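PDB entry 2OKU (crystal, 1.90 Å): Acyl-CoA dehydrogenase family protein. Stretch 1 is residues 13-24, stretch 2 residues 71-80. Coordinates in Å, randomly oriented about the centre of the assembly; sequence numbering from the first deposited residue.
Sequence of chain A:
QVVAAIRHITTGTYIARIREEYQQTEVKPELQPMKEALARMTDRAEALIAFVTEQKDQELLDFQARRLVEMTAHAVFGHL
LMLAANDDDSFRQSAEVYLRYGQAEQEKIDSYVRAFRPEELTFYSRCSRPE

Stretch 1 13-24: TYIARIREEYQQ
Stretch 2, residues 71-80: MTAHAVFGHL

How do the two backbones run? Both are helical; the first begins at Thr13, and the second is part of a longer helix that extends past both ends of the stretch. They point the same general way with 28° between their axes and a closest approach of 10.3 Å. Tyr14 CA lies 7.0 Å from Val76 CA, and Tyr22 CA 6.8 Å from His79 CA, which sets the register. A wider pi-type turn at 18-22 brings Gln23 N to Ile18 O at 2.7 Å.

What does His79, the most covered residue, bond to? Its CA-to-CB bond is directed toward the first helix (chi1 -79°, chi2 90°). His79 ND1 donates to Ala75 O one turn back (2.8 Å), leaving His79 NE2 to accept from Gln23 NE2 (3.0 Å), nearly straight at 176°. Over one face, Ile18 (m, t) makes a CH-pi contact: Ile18 CG1 lies 4.1 Å from the centroid of the His79 ring.

How does Tyr22 fit beside it? With chi1 -59° and chi2 -29°, Tyr22 CB sits 3.6 Å from His79 CD2. The Tyr22 and His79 rings, planes at 29° and centroids 5.9 Å apart, are slid so far that they barely overlap; Tyr22 OH reaches 4.0 Å from Leu80 CD2.

What closes the other end? Val76 (t) meets Tyr14 (m) through apolar packing, CG2 of Val76 to CB of Tyr14 at 3.6 Å, while Ile18 CD1 lies 4.1 Å from both Val76 CG2 and Ala75 CB.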

# COMPACT_ATOMS: atom_id res chain seq x y z
N THR A 13 -15.66 9.72 -5.26
CA THR A 13 -16.14 8.37 -5.57
C THR A 13 -15.43 7.28 -4.74
O THR A 13 -16.08 6.31 -4.30
CB THR A 13 -15.98 8.05 -7.08
OG1 THR A 13 -14.60 8.08 -7.42
CG2 THR A 13 -16.76 9.06 -7.98
N TYR A 14 -14.13 7.43 -4.47
CA TYR A 14 -13.44 6.47 -3.60
C TYR A 14 -13.83 6.63 -2.14
O TYR A 14 -13.86 5.65 -1.39
CB TYR A 14 -11.93 6.61 -3.68
CG TYR A 14 -11.30 6.10 -4.93
CD1 TYR A 14 -11.14 4.73 -5.14
CD2 TYR A 14 -10.83 6.97 -5.91
CE1 TYR A 14 -10.52 4.25 -6.29
CE2 TYR A 14 -10.21 6.50 -7.05
CZ TYR A 14 -10.05 5.15 -7.24
OH TYR A 14 -9.43 4.69 -8.39
N ILE A 15 -14.08 7.86 -1.73
CA ILE A 15 -14.57 8.15 -0.38
C ILE A 15 -15.89 7.42 -0.14
O ILE A 15 -16.10 6.80 0.92
CB ILE A 15 -14.73 9.70 -0.17
CG1 ILE A 15 -13.40 10.47 -0.40
CG2 ILE A 15 -15.37 10.03 1.22
CD1 ILE A 15 -12.23 9.94 0.29
N ALA A 16 -16.78 7.45 -1.15
CA ALA A 16 -18.08 6.75 -1.08
C ALA A 16 -17.87 5.24 -1.02
O ALA A 16 -18.51 4.56 -0.19
CB ALA A 16 -18.98 7.14 -2.27
N ARG A 17 -16.97 4.70 -1.84
CA ARG A 17 -16.71 3.25 -1.81
C ARG A 17 -16.13 2.81 -0.44
O ARG A 17 -16.53 1.75 0.13
CB ARG A 17 -15.80 2.80 -2.95
CG ARG A 17 -15.70 1.27 -2.97
CD ARG A 17 -15.10 0.71 -4.22
NE ARG A 17 -15.29 -0.74 -4.21
CZ ARG A 17 -14.76 -1.57 -5.11
NH1 ARG A 17 -14.02 -1.12 -6.10
NH2 ARG A 17 -14.99 -2.87 -4.99
N ILE A 18 -15.20 3.61 0.07
CA ILE A 18 -14.65 3.36 1.38
C ILE A 18 -15.76 3.29 2.42
O ILE A 18 -15.83 2.34 3.21
CB ILE A 18 -13.65 4.47 1.78
CG1 ILE A 18 -12.31 4.23 1.04
CG2 ILE A 18 -13.49 4.50 3.34
CD1 ILE A 18 -11.31 5.38 1.13
N ARG A 19 -16.64 4.27 2.43
CA ARG A 19 -17.66 4.35 3.47
C ARG A 19 -18.77 3.31 3.30
O ARG A 19 -19.24 2.73 4.28
CB ARG A 19 -18.24 5.75 3.53
CG ARG A 19 -17.26 6.73 4.09
CD ARG A 19 -17.71 8.14 3.86
NE ARG A 19 -16.78 9.06 4.47
CZ ARG A 19 -16.77 10.37 4.26
NH1 ARG A 19 -17.65 10.94 3.45
NH2 ARG A 19 -15.86 11.11 4.89
N GLU A 20 -19.15 3.06 2.05
CA GLU A 20 -20.30 2.22 1.74
C GLU A 20 -19.94 0.73 1.64
O GLU A 20 -20.79 -0.12 1.91
CB GLU A 20 -21.02 2.73 0.45
CG GLU A 20 -21.62 4.12 0.64
CD GLU A 20 -22.01 4.87 -0.68
OE1 GLU A 20 -22.15 4.25 -1.76
OE2 GLU A 20 -22.19 6.11 -0.61
N GLU A 21 -18.70 0.41 1.28
CA GLU A 21 -18.25 -0.97 1.15
C GLU A 21 -17.13 -1.33 2.13
O GLU A 21 -17.30 -2.20 2.99
CB GLU A 21 -17.78 -1.29 -0.27
CG GLU A 21 -17.35 -2.74 -0.44
CD GLU A 21 -16.89 -3.11 -1.86
OE1 GLU A 21 -17.20 -2.36 -2.80
OE2 GLU A 21 -16.24 -4.17 -2.01
N TYR A 22 -15.97 -0.69 1.99
CA TYR A 22 -14.81 -1.18 2.75
C TYR A 22 -14.99 -1.01 4.26
O TYR A 22 -14.60 -1.89 5.04
CB TYR A 22 -13.53 -0.49 2.31
CG TYR A 22 -13.15 -0.64 0.86
CD1 TYR A 22 -13.50 -1.77 0.13
CD2 TYR A 22 -12.41 0.36 0.22
CE1 TYR A 22 -13.14 -1.89 -1.21
CE2 TYR A 22 -12.03 0.23 -1.11
CZ TYR A 22 -12.39 -0.90 -1.82
OH TYR A 22 -12.00 -1.01 -3.14
N GLN A 23 -15.54 0.11 4.68
CA GLN A 23 -15.76 0.34 6.11
C GLN A 23 -16.89 -0.53 6.69
O GLN A 23 -17.07 -0.56 7.90
CB GLN A 23 -16.05 1.82 6.39
CG GLN A 23 -14.79 2.72 6.40
CD GLN A 23 -14.00 2.53 7.70
OE1 GLN A 23 -14.59 2.50 8.77
NE2 GLN A 23 -12.67 2.39 7.60
N GLN A 24 -17.64 -1.21 5.83
CA GLN A 24 -18.71 -2.13 6.27
C GLN A 24 -18.21 -3.56 6.46
O GLN A 24 -18.98 -4.44 6.85
CB GLN A 24 -19.87 -2.12 5.27
CG GLN A 24 -20.44 -0.76 4.95
CD GLN A 24 -20.95 -0.03 6.15
OE1 GLN A 24 -21.45 -0.65 7.09
NE2 GLN A 24 -20.85 1.30 6.13
N MSE A 71 -3.47 12.11 -1.60
CA MSE A 71 -4.15 12.14 -0.32
C MSE A 71 -5.22 11.04 -0.29
O MSE A 71 -5.37 10.29 0.68
CB MSE A 71 -4.77 13.53 -0.11
CG MSE A 71 -5.34 13.75 1.26
SE MSE A 71 -3.84 14.09 2.53
CE MSE A 71 -4.98 14.28 4.15
N THR A 72 -5.95 10.93 -1.40
CA THR A 72 -6.96 9.90 -1.54
C THR A 72 -6.36 8.49 -1.63
O THR A 72 -6.90 7.56 -1.00
CB THR A 72 -7.87 10.20 -2.78
OG1 THR A 72 -8.46 11.51 -2.64
CG2 THR A 72 -8.96 9.14 -2.89
N ALA A 73 -5.32 8.34 -2.44
CA ALA A 73 -4.62 7.07 -2.63
C ALA A 73 -4.18 6.46 -1.29
O ALA A 73 -4.34 5.25 -1.05
CB ALA A 73 -3.39 7.26 -3.56
N HIS A 74 -3.66 7.28 -0.38
CA HIS A 74 -3.22 6.76 0.92
C HIS A 74 -4.38 6.08 1.67
O HIS A 74 -4.22 4.98 2.23
CB HIS A 74 -2.54 7.84 1.78
CG HIS A 74 -1.26 8.31 1.20
ND1 HIS A 74 -0.21 7.45 0.95
CD2 HIS A 74 -0.86 9.53 0.77
CE1 HIS A 74 0.77 8.12 0.36
NE2 HIS A 74 0.41 9.40 0.27
N ALA A 75 -5.55 6.72 1.67
CA ALA A 75 -6.73 6.13 2.29
C ALA A 75 -7.23 4.87 1.59
O ALA A 75 -7.55 3.90 2.26
CB ALA A 75 -7.88 7.18 2.37
N VAL A 76 -7.31 4.89 0.25
CA VAL A 76 -7.74 3.72 -0.52
C VAL A 76 -6.79 2.55 -0.33
O VAL A 76 -7.21 1.44 0.05
CB VAL A 76 -7.87 4.04 -2.02
CG1 VAL A 76 -8.17 2.75 -2.86
CG2 VAL A 76 -8.96 5.15 -2.24
N PHE A 77 -5.50 2.82 -0.56
CA PHE A 77 -4.46 1.79 -0.46
C PHE A 77 -4.52 1.14 0.91
O PHE A 77 -4.44 -0.09 1.02
CB PHE A 77 -3.09 2.41 -0.69
CG PHE A 77 -2.75 2.72 -2.15
CD1 PHE A 77 -3.68 2.63 -3.18
CD2 PHE A 77 -1.46 3.14 -2.46
CE1 PHE A 77 -3.32 2.91 -4.49
CE2 PHE A 77 -1.10 3.45 -3.77
CZ PHE A 77 -2.03 3.34 -4.79
N GLY A 78 -4.68 1.95 1.95
CA GLY A 78 -4.70 1.46 3.33
C GLY A 78 -5.82 0.47 3.54
O GLY A 78 -5.66 -0.59 4.21
N HIS A 79 -6.98 0.78 2.95
CA HIS A 79 -8.10 -0.16 2.99
C HIS A 79 -7.80 -1.46 2.26
O HIS A 79 -8.17 -2.51 2.76
CB HIS A 79 -9.38 0.47 2.44
CG HIS A 79 -10.07 1.38 3.41
ND1 HIS A 79 -9.79 2.72 3.48
CD2 HIS A 79 -11.02 1.14 4.35
CE1 HIS A 79 -10.54 3.27 4.43
NE2 HIS A 79 -11.30 2.33 4.97
N LEU A 80 -7.14 -1.41 1.10
CA LEU A 80 -6.82 -2.64 0.37
C LEU A 80 -5.93 -3.54 1.21
O LEU A 80 -6.11 -4.77 1.25
CB LEU A 80 -6.15 -2.34 -0.97
CG LEU A 80 -6.95 -1.47 -1.92
CD1 LEU A 80 -6.12 -1.16 -3.17
CD2 LEU A 80 -8.27 -2.15 -2.29